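Local coordinates for amidohydrolase 3 domain-containing protein (Bacillus thuringiensis serovar konkukian, PDB 3GGM) that is of unknown function but belongs to the amidohydrolase 3 family and probably hydrolyses non-peptide carbon-nitrogen bonds, this piece being its N-terminal beta-rich part, at residues N43-T46 / E47-K51. Sequence-based numbering, arbitrary orientation.
Sequences NSAT and EKTKK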
loop_
_atom_site.group_PDB
_atom_site.type_symbol
_atom_site.label_atom_id
_atom_site.label_comp_id
_atom_site.label_asym_id
_atom_site.label_seq_id
_atom_site.Cartn_x
_atom_site.Cartn_y
_atom_site.Cartn_z
ATOM N N ASN A 43 -11.701 19.903 -19.558
ATOM C CA ASN A 43 -11.703 21.014 -20.505
ATOM C C ASN A 43 -10.287 21.366 -20.948
ATOM O O ASN A 43 -10.093 22.002 -21.988
ATOM C CB ASN A 43 -12.360 22.254 -19.896
ATOM C CG ASN A 43 -13.818 22.035 -19.558
ATOM O OD1 ASN A 43 -14.547 21.402 -20.318
ATOM N ND2 ASN A 43 -14.253 22.565 -18.418
ATOM N N SER A 44 -9.301 20.943 -20.163
ATOM C CA SER A 44 -7.897 21.225 -20.469
ATOM C C SER A 44 -7.293 20.161 -21.374
ATOM O O SER A 44 -6.198 20.335 -21.909
ATOM C CB SER A 44 -7.085 21.285 -19.179
ATOM O OG SER A 44 -6.927 19.983 -18.639
ATOM N N ALA A 45 -8.011 19.058 -21.542
ATOM C CA ALA A 45 -7.541 17.956 -22.367
ATOM C C ALA A 45 -7.604 18.240 -23.870
ATOM O O ALA A 45 -8.355 19.102 -24.324
ATOM C CB ALA A 45 -8.354 16.704 -22.052
ATOM N N THR A 46 -6.798 17.501 -24.627
ATOM C CA THR A 46 -6.765 17.596 -26.085
ATOM C C THR A 46 -6.599 16.175 -26.619
ATOM O O THR A 46 -6.353 15.245 -25.851
ATOM C CB THR A 46 -5.590 18.470 -26.605
ATOM O OG1 THR A 46 -4.341 17.872 -26.243
ATOM C CG2 THR A 46 -5.672 19.867 -26.024
ATOM N N GLU A 47 -6.738 16.013 -27.930
ATOM C CA GLU A 47 -6.618 14.713 -28.584
ATOM C C GLU A 47 -5.550 13.797 -27.978
ATOM O O GLU A 47 -5.755 12.589 -27.855
ATOM C CB GLU A 47 -6.320 14.919 -30.075
ATOM C CG GLU A 47 -7.394 15.698 -30.831
ATOM C CD GLU A 47 -8.553 14.824 -31.283
ATOM O OE1 GLU A 47 -8.334 13.939 -32.146
ATOM O OE2 GLU A 47 -9.682 15.021 -30.778
ATOM N N LYS A 48 -4.419 14.375 -27.591
ATOM C CA LYS A 48 -3.315 13.604 -27.032
ATOM C C LYS A 48 -3.466 13.156 -25.577
ATOM O O LYS A 48 -2.874 12.159 -25.165
ATOM C CB LYS A 48 -2.013 14.393 -27.179
ATOM C CG LYS A 48 -1.646 14.701 -28.623
ATOM C CD LYS A 48 -0.243 15.287 -28.726
ATOM C CE LYS A 48 0.132 15.568 -30.176
ATOM N NZ LYS A 48 1.534 16.065 -30.281
ATOM N N THR A 49 -4.258 13.880 -24.798
ATOM C CA THR A 49 -4.422 13.534 -23.394
ATOM C C THR A 49 -5.191 12.237 -23.178
ATOM O O THR A 49 -6.311 12.083 -23.663
ATOM C CB THR A 49 -5.146 14.661 -22.625
ATOM O OG1 THR A 49 -6.549 14.594 -22.892
ATOM C CG2 THR A 49 -4.642 16.014 -23.073
ATOM N N LYS A 50 -4.583 11.302 -22.454
ATOM C CA LYS A 50 -5.249 10.041 -22.145
ATOM C C LYS A 50 -6.208 10.337 -20.996
ATOM O O LYS A 50 -5.841 11.011 -20.034
ATOM C CB LYS A 50 -4.251 8.970 -21.693
ATOM C CG LYS A 50 -3.326 8.450 -22.781
ATOM C CD LYS A 50 -2.044 9.268 -22.881
ATOM C CE LYS A 50 -1.155 9.064 -21.656
ATOM N NZ LYS A 50 0.136 9.804 -21.776
ATOM N N LYS A 51 -7.435 9.849 -21.098
ATOM C CA LYS A 51 -8.411 10.084 -20.046
ATOM C C LYS A 51 -8.959 8.764 -19.529
ATOM O O LYS A 51 -9.284 7.867 -20.302
ATOM C CB LYS A 51 -9.535 10.989 -20.558
ATOM C CG LYS A 51 -10.014 10.656 -21.953
ATOM C CD LYS A 51 -11.045 11.665 -22.450
ATOM C CE LYS A 51 -10.445 13.055 -22.584
ATOM N NZ LYS A 51 -11.415 14.026 -23.170
#
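A type I beta turn from T46 to T49, with E47 and K48 at its corners, carries the chain into strand 50-53 and brings T49 back against A45 and T46. The turn is closed by the hydrogen bond from T49 N to T46 O, at 2.7 Å and with an N-H...O angle of 144°. That donor stands above the T46 carbonyl plane, 39° out of it. The T49 hydroxyl supplies a second bond to the same oxygen: OG1 lies 3.0 Å from T46 O, in the carbonyl plane and on a lone pair. Two donors of one residue thus grip the T46 carbonyl, the backbone and the side chain of T49 being tied to the same point.

The T49 rotamer makes this possible. With chi1 at 78°, OG1 sits between the backbone N and the carbonyl carbon and faces back over the turn, while T49 CG2 falls beside its own backbone N and is placed 3.0 Å from T46 N, a close approach to be read with caution. A45 CB is modelled 2.9 Å from T49 OG1, shorter than normal packing, so the exact spacing is doubtful. The T46 and T49 side chains cross at about a right angle, T46 OG1 being 3.7 Å from T49 CG2. Farther along, the bent side chain of K51 comes back until its NZ is 4.2 Å from A45 CB.

E47 and K48 send their side chains outward from the turn, whereas T49 is buried, touching V3. I7 of strand 6-9 packs against A45, and backbone hydrogen bonds of K50 with D5 and I7 start the parallel pairing of strand 50-53 with strand 6-9.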